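Local coordinates for ABC transporter substrate-binding protein (Rhizobium radiobacter, PDB 6TFX) that binds the opine mannopinic acid as the solute-binding protein of an ABC transporter, probably handing it over for import into the bacterium, at residues Val242-Pro247 against Glu459-Trp464; Pro247-Leu252 against Gly385-Pro390. All blocks are in the same frame, centred on the assembly; numbering follows the deposited sequence.

In the fold
Contacts 1 and 2 show how one bent strand can serve two pairings and a single ligand. Strand 240-255 lies between strand 454-467, its partner in contact 1, and strand 381-386, its partner in contact 2. The centres of the two contacts are about 11 Å apart, and they share Pro247, where the chain turns a corner. They also meet directly: Asn460 N approaches Glu249 O at 2.9 Å, probably a hydrogen bond. Both reach mannopinic acid, contact 1 through Asn460 alone, contact 2 through Glu249 and Arg388 among others. The ligand thus lies against neighbouring strands of one sheet, consistent with the interlobe cleft of periplasmic binding proteins.

Contact 1. Residues Val242-Pro247 against Glu459-Trp464; sequences VDTIEP and ENLGTW. With N72 ((2~{R})-2-[[(3~{R},4~{R},5~{S})-3,4,5,6-tetrakis(oxidanyl)-2-oxidanylidene-hexyl]amino]pentanedioic acid), chain C.
Beside the opine pocket, Asp243 and Ile245 pair with Trp464 and Gly462 in an antiparallel two-strand segment of the large mixed sheet. Asp243 and Trp464 exchange two backbone bonds, Asp243 N to Trp464 O at 2.8 Å and its return from Trp464 N. Ile245 and Gly462 do the same, the shorter bond running from Ile245 N to Gly462 O at 2.7 Å. Between these pairs, Thr244 faces Thr463 in a non-hydrogen-bonded pair, and Thr244 CA leans on Gly462 O at 3.2 Å in a CA-H...O contact. On the face of Ile245 and Trp464, the isoleucine chain crosses the indole obliquely: CD1, carried out by an extended chi2 of 173°, ends 3.5 Å from Trp464 CD1. Gly462, directly across from Ile245, has no side chain on this face. Leu461 spreads its two methyls, CD1 going to Thr244 CB at 4.0 Å and CD2 lying beside Glu246 CG at 3.8 Å. The chain turns a corner at Glu246 and Pro247, the latter preceded by a cis peptide. On the residue before Leu461, Asn460 OD1 accepts a hydrogen bond from the ligand hydroxyl OAM at 3.1 Å. Beyond the pair, Asp243 OD2 is gripped by Trp472 NE1 and forms a salt bridge with Arg466, while Pro484 covers Ile245 and Trp464. Backbone bonding therefore sets the register, Ile245 and Trp464 pack on one face while Leu461 lies against Thr244 and Glu246, and of these two segments 459-464 offers the ligand the amide oxygen of Asn460.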
loop_
_atom_site.group_PDB
_atom_site.type_symbol
_atom_site.label_atom_id
_atom_site.label_comp_id
_atom_site.label_asym_id
_atom_site.label_seq_id
_atom_site.Cartn_x
_atom_site.Cartn_y
_atom_site.Cartn_z
ATOM N N VAL A 242 -15.176 -4.350 -15.363
ATOM C CA VAL A 242 -14.198 -4.715 -14.354
ATOM C C VAL A 242 -12.945 -3.880 -14.608
ATOM O O VAL A 242 -12.423 -3.866 -15.728
ATOM C CB VAL A 242 -13.894 -6.233 -14.252
ATOM C CG1 VAL A 242 -12.793 -6.497 -13.220
ATOM C CG2 VAL A 242 -15.149 -7.018 -13.883
ATOM N N ASP A 243 -12.505 -3.147 -13.581
ATOM C CA ASP A 243 -11.288 -2.348 -13.658
ATOM C C ASP A 243 -10.176 -3.130 -12.973
ATOM O O ASP A 243 -10.374 -3.592 -11.845
ATOM C CB ASP A 243 -11.472 -1.000 -12.936
ATOM C CG ASP A 243 -12.382 -0.035 -13.681
ATOM O OD1 ASP A 243 -12.183 0.148 -14.920
ATOM O OD2 ASP A 243 -13.296 0.522 -13.046
ATOM N N THR A 244 -9.019 -3.293 -13.657
ATOM C CA THR A 244 -7.828 -3.925 -13.061
ATOM C C THR A 244 -6.902 -2.745 -12.863
ATOM O O THR A 244 -6.604 -2.030 -13.831
ATOM C CB THR A 244 -7.275 -5.069 -13.921
ATOM O OG1 THR A 244 -6.934 -4.558 -15.207
ATOM C CG2 THR A 244 -8.263 -6.235 -14.032
ATOM N N ILE A 245 -6.520 -2.482 -11.602
ATOM C CA ILE A 245 -5.857 -1.242 -11.184
ATOM C C ILE A 245 -4.409 -1.431 -10.787
ATOM O O ILE A 245 -4.101 -2.252 -9.912
ATOM C CB ILE A 245 -6.671 -0.570 -10.020
ATOM C CG1 ILE A 245 -8.208 -0.633 -10.268
ATOM C CG2 ILE A 245 -6.196 0.874 -9.734
ATOM C CD1 ILE A 245 -9.099 -0.162 -9.126
ATOM N N GLU A 246 -3.528 -0.637 -11.399
ATOM C CA GLU A 246 -2.126 -0.616 -10.990
ATOM C C GLU A 246 -2.005 0.223 -9.695
ATOM O O GLU A 246 -2.878 1.046 -9.405
ATOM C CB GLU A 246 -1.286 0.046 -12.084
ATOM C CG GLU A 246 -1.127 -0.842 -13.305
ATOM C CD GLU A 246 -0.458 -0.194 -14.502
ATOM O OE1 GLU A 246 0.448 0.648 -14.306
ATOM O OE2 GLU A 246 -0.832 -0.550 -15.640
ATOM N N PRO A 247 -0.925 0.065 -8.905
ATOM C CA PRO A 247 0.179 -0.869 -9.138
ATOM C C PRO A 247 -0.184 -2.280 -8.657
ATOM O O PRO A 247 -1.058 -2.481 -7.796
ATOM C CB PRO A 247 1.312 -0.280 -8.285
ATOM C CG PRO A 247 0.641 0.429 -7.167
ATOM C CD PRO A 247 -0.712 0.886 -7.695
ATOM N N GLU A 459 2.332 -11.106 -7.847
ATOM C CA GLU A 459 1.896 -9.734 -7.635
ATOM C C GLU A 459 0.523 -9.685 -8.316
ATOM O O GLU A 459 0.317 -10.389 -9.325
ATOM C CB GLU A 459 2.867 -8.671 -8.193
ATOM C CG GLU A 459 3.075 -8.716 -9.694
ATOM C CD GLU A 459 4.171 -7.801 -10.209
ATOM O OE1 GLU A 459 4.836 -7.130 -9.389
ATOM O OE2 GLU A 459 4.395 -7.797 -11.441
ATOM N N ASN A 460 -0.423 -8.922 -7.752
ATOM C CA ASN A 460 -1.748 -8.849 -8.364
ATOM C C ASN A 460 -2.220 -7.390 -8.522
ATOM O O ASN A 460 -2.087 -6.572 -7.604
ATOM C CB ASN A 460 -2.799 -9.594 -7.510
ATOM C CG ASN A 460 -2.547 -9.527 -6.014
ATOM O OD1 ASN A 460 -2.655 -8.465 -5.352
ATOM N ND2 ASN A 460 -2.145 -10.642 -5.480
ATOM N N LEU A 461 -2.835 -7.100 -9.665
ATOM C CA LEU A 461 -3.446 -5.796 -9.851
ATOM C C LEU A 461 -4.696 -5.760 -8.949
ATOM O O LEU A 461 -5.221 -6.829 -8.595
ATOM C CB LEU A 461 -3.910 -5.658 -11.319
ATOM C CG LEU A 461 -2.785 -5.632 -12.332
ATOM C CD1 LEU A 461 -3.342 -5.720 -13.745
ATOM C CD2 LEU A 461 -1.967 -4.354 -12.182
ATOM N N GLY A 462 -5.166 -4.561 -8.606
ATOM C CA GLY A 462 -6.404 -4.433 -7.839
ATOM C C GLY A 462 -7.555 -4.754 -8.777
ATOM O O GLY A 462 -7.481 -4.441 -9.960
ATOM N N THR A 463 -8.600 -5.418 -8.295
ATOM C CA THR A 463 -9.731 -5.793 -9.158
ATOM C C THR A 463 -11.003 -5.241 -8.541
ATOM O O THR A 463 -11.283 -5.504 -7.376
ATOM C CB THR A 463 -9.845 -7.321 -9.312
ATOM O OG1 THR A 463 -9.841 -7.909 -8.015
ATOM C CG2 THR A 463 -8.730 -7.914 -10.152
ATOM N N TRP A 464 -11.763 -4.471 -9.321
ATOM C CA TRP A 464 -13.006 -3.864 -8.835
ATOM C C TRP A 464 -14.033 -3.853 -9.945
ATOM O O TRP A 464 -13.666 -3.640 -11.102
ATOM C CB TRP A 464 -12.718 -2.415 -8.374
ATOM C CG TRP A 464 -11.867 -2.320 -7.131
ATOM C CD1 TRP A 464 -10.515 -2.522 -7.027
ATOM C CD2 TRP A 464 -12.306 -1.907 -5.839
ATOM N NE1 TRP A 464 -10.110 -2.350 -5.723
ATOM C CE2 TRP A 464 -11.181 -1.944 -4.976
ATOM C CE3 TRP A 464 -13.536 -1.467 -5.328
ATOM C CZ2 TRP A 464 -11.255 -1.566 -3.636
ATOM C CZ3 TRP A 464 -13.615 -1.125 -3.985
ATOM C CH2 TRP A 464 -12.480 -1.166 -3.159
HETATM O OAB N72 C . -4.265 -12.198 -2.918
HETATM C CAF N72 C . -3.326 -11.267 -2.344
HETATM C CAG N72 C . -3.912 -10.141 -1.428
HETATM O OAC N72 C . -5.287 -9.979 -1.564
HETATM C CAH N72 C . -3.007 -8.906 -1.423
HETATM O OAM N72 C . -2.021 -8.723 -2.365
HETATM C CAI N72 C . -3.283 -7.416 -1.386
HETATM O OAD N72 C . -4.498 -7.118 -2.039
HETATM C CAJ N72 C . -3.046 -6.825 -0.018
HETATM O OAE N72 C . -2.250 -7.419 0.754
HETATM C CAK N72 C . -3.818 -5.552 0.430
HETATM N N N72 C . -2.934 -4.417 0.540
HETATM C CA N72 C . -2.670 -3.786 1.778
HETATM C C N72 C . -3.084 -4.483 3.044
HETATM O O N72 C . -2.472 -5.297 3.843
HETATM C CB N72 C . -1.256 -3.199 1.767
HETATM C CG N72 C . -0.533 -2.949 3.091
HETATM C CD N72 C . 0.481 -1.805 3.022
HETATM O OE1 N72 C . 0.326 -0.818 2.232
HETATM O OE2 N72 C . 1.476 -1.847 3.780
HETATM O OXT N72 C . -4.229 -4.032 3.230
#

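Contact 2. Residues Pro247-Leu252 against Gly385-Pro390; sequences PAELNL and GAARFP. With N72 ((2~{R})-2-[[(3~{R},4~{R},5~{S})-3,4,5,6-tetrakis(oxidanyl)-2-oxidanylidene-hexyl]amino]pentanedioic acid), chain C.
Pro247 and Ala387 make the close apolar part of this contact: the CB methyl of Ala387 is 3.8 Å from Pro247 CG and also lies over the backbone at Ala248 O. Next along the strands, Leu250 and Ala386 exchange two backbone bonds, Leu250 N to Ala386 O at 3.0 Å and the reverse from Ala386 N. Gly385 closes in through its bare CA, 3.2 Å from Leu250 O. This is the short antiparallel pairing of strands 240-255 and 381-386 within the mixed sheet of a family 5 solute-binding protein, and strand 381-386 ends here in a loop that leads to Arg388. On the ligand side the link is indirect and looser, through a water that donates to Glu249 OE2 at 2.7 Å and accepts from Ala387 N. The same OE2 takes the ligand amine N, also at 2.7 Å, while OE1 accepts from hydroxyl OAD; the carboxylate would tend to stabilise a protonated amine. Arg388 reaches back by bending at chi2 (-65°), and its guanidinium meets the glutamyl carboxylate of the opine edge-on, NH2 to OE2 at 2.8 Å and NH1 to OE1 at 3.0 Å. NH1 is steadied from within the loop by Ala387 O, and NE by Gln398 of helix 392-400.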
loop_
_atom_site.group_PDB
_atom_site.type_symbol
_atom_site.label_atom_id
_atom_site.label_comp_id
_atom_site.label_asym_id
_atom_site.label_seq_id
_atom_site.Cartn_x
_atom_site.Cartn_y
_atom_site.Cartn_z
ATOM N N PRO A 247 -0.925 0.065 -8.905
ATOM C CA PRO A 247 0.179 -0.869 -9.138
ATOM C C PRO A 247 -0.184 -2.280 -8.657
ATOM O O PRO A 247 -1.058 -2.481 -7.796
ATOM C CB PRO A 247 1.312 -0.280 -8.285
ATOM C CG PRO A 247 0.641 0.429 -7.167
ATOM C CD PRO A 247 -0.712 0.886 -7.695
ATOM N N ALA A 248 0.511 -3.256 -9.204
ATOM C CA ALA A 248 0.355 -4.626 -8.739
ATOM C C ALA A 248 1.018 -4.740 -7.365
ATOM O O ALA A 248 2.117 -4.211 -7.138
ATOM C CB ALA A 248 1.009 -5.571 -9.717
ATOM N N GLU A 249 0.327 -5.402 -6.426
ATOM C CA GLU A 249 0.889 -5.570 -5.084
ATOM C C GLU A 249 1.598 -6.920 -5.024
ATOM O O GLU A 249 0.999 -7.936 -5.395
ATOM C CB GLU A 249 -0.250 -5.543 -4.046
ATOM C CG GLU A 249 -0.953 -4.200 -3.998
ATOM C CD GLU A 249 -2.039 -4.206 -2.943
ATOM O OE1 GLU A 249 -3.142 -4.726 -3.226
ATOM O OE2 GLU A 249 -1.782 -3.708 -1.826
ATOM N N LEU A 250 2.870 -6.931 -4.606
ATOM C CA LEU A 250 3.620 -8.191 -4.535
ATOM C C LEU A 250 3.416 -8.849 -3.193
ATOM O O LEU A 250 3.632 -8.205 -2.152
ATOM C CB LEU A 250 5.130 -7.933 -4.727
ATOM C CG LEU A 250 6.108 -9.105 -4.537
ATOM C CD1 LEU A 250 5.821 -10.260 -5.483
ATOM C CD2 LEU A 250 7.533 -8.638 -4.694
ATOM N N ASN A 251 3.090 -10.160 -3.229
ATOM C CA ASN A 251 2.913 -10.976 -2.037
ATOM C C ASN A 251 4.191 -11.757 -1.808
ATOM O O ASN A 251 4.708 -12.360 -2.757
ATOM C CB ASN A 251 1.771 -11.975 -2.262
ATOM C CG ASN A 251 0.514 -11.279 -2.722
ATOM O OD1 ASN A 251 0.067 -11.434 -3.883
ATOM N ND2 ASN A 251 -0.040 -10.464 -1.848
ATOM N N LEU A 252 4.703 -11.740 -0.582
ATOM C CA LEU A 252 5.900 -12.518 -0.258
ATOM C C LEU A 252 5.671 -13.221 1.053
ATOM O O LEU A 252 4.906 -12.706 1.887
ATOM C CB LEU A 252 7.109 -11.610 -0.033
ATOM C CG LEU A 252 7.626 -10.856 -1.260
ATOM C CD1 LEU A 252 7.436 -9.342 -1.082
ATOM C CD2 LEU A 252 9.093 -11.166 -1.478
ATOM N N GLY A 385 1.294 -8.501 1.369
ATOM C CA GLY A 385 1.186 -8.103 -0.033
ATOM C C GLY A 385 1.088 -6.598 -0.126
ATOM O O GLY A 385 0.191 -6.001 0.480
ATOM N N ALA A 386 1.997 -5.965 -0.871
ATOM C CA ALA A 386 1.965 -4.497 -0.955
ATOM C C ALA A 386 2.769 -4.015 -2.142
ATOM O O ALA A 386 3.596 -4.754 -2.685
ATOM C CB ALA A 386 2.586 -3.894 0.302
ATOM N N ALA A 387 2.537 -2.747 -2.496
ATOM C CA ALA A 387 3.344 -2.029 -3.480
ATOM C C ALA A 387 3.782 -0.717 -2.828
ATOM O O ALA A 387 3.128 -0.240 -1.887
ATOM C CB ALA A 387 2.565 -1.741 -4.766
ATOM N N ARG A 388 4.870 -0.108 -3.344
ATOM C CA ARG A 388 5.313 1.185 -2.828
ATOM C C ARG A 388 5.638 2.054 -4.058
ATOM O O ARG A 388 5.460 1.589 -5.200
ATOM C CB ARG A 388 6.554 1.005 -1.925
ATOM C CG ARG A 388 6.233 0.318 -0.567
ATOM C CD ARG A 388 5.318 1.208 0.286
ATOM N NE ARG A 388 5.045 0.689 1.632
ATOM C CZ ARG A 388 3.926 0.071 1.979
ATOM N NH1 ARG A 388 3.016 -0.241 1.060
ATOM N NH2 ARG A 388 3.720 -0.275 3.245
ATOM N N PHE A 389 6.123 3.306 -3.847
ATOM C CA PHE A 389 6.500 4.122 -5.026
ATOM C C PHE A 389 7.459 3.295 -5.904
ATOM O O PHE A 389 8.291 2.560 -5.362
ATOM C CB PHE A 389 7.187 5.434 -4.614
ATOM C CG PHE A 389 6.321 6.378 -3.824
ATOM C CD1 PHE A 389 5.033 6.689 -4.250
ATOM C CD2 PHE A 389 6.802 6.987 -2.670
ATOM C CE1 PHE A 389 4.231 7.578 -3.519
ATOM C CE2 PHE A 389 5.996 7.868 -1.934
ATOM C CZ PHE A 389 4.717 8.158 -2.366
ATOM N N PRO A 390 7.389 3.451 -7.243
ATOM C CA PRO A 390 8.142 2.556 -8.135
ATOM C C PRO A 390 9.628 2.852 -8.330
ATOM O O PRO A 390 10.121 2.912 -9.480
ATOM C CB PRO A 390 7.384 2.660 -9.466
ATOM C CG PRO A 390 6.797 4.056 -9.442
ATOM C CD PRO A 390 6.392 4.254 -7.989
HETATM O OAB N72 C . -4.265 -12.198 -2.918
HETATM C CAF N72 C . -3.326 -11.267 -2.344
HETATM C CAG N72 C . -3.912 -10.141 -1.428
HETATM O OAC N72 C . -5.287 -9.979 -1.564
HETATM C CAH N72 C . -3.007 -8.906 -1.423
HETATM O OAM N72 C . -2.021 -8.723 -2.365
HETATM C CAI N72 C . -3.283 -7.416 -1.386
HETATM O OAD N72 C . -4.498 -7.118 -2.039
HETATM C CAJ N72 C . -3.046 -6.825 -0.018
HETATM O OAE N72 C . -2.250 -7.419 0.754
HETATM C CAK N72 C . -3.818 -5.552 0.430
HETATM N N N72 C . -2.934 -4.417 0.540
HETATM C CA N72 C . -2.670 -3.786 1.778
HETATM C C N72 C . -3.084 -4.483 3.044
HETATM O O N72 C . -2.472 -5.297 3.843
HETATM C CB N72 C . -1.256 -3.199 1.767
HETATM C CG N72 C . -0.533 -2.949 3.091
HETATM C CD N72 C . 0.481 -1.805 3.022
HETATM O OE1 N72 C . 0.326 -0.818 2.232
HETATM O OE2 N72 C . 1.476 -1.847 3.780
HETATM O OXT N72 C . -4.229 -4.032 3.230
HETATM O O HOH W 1 0.019 -1.715 -1.733
#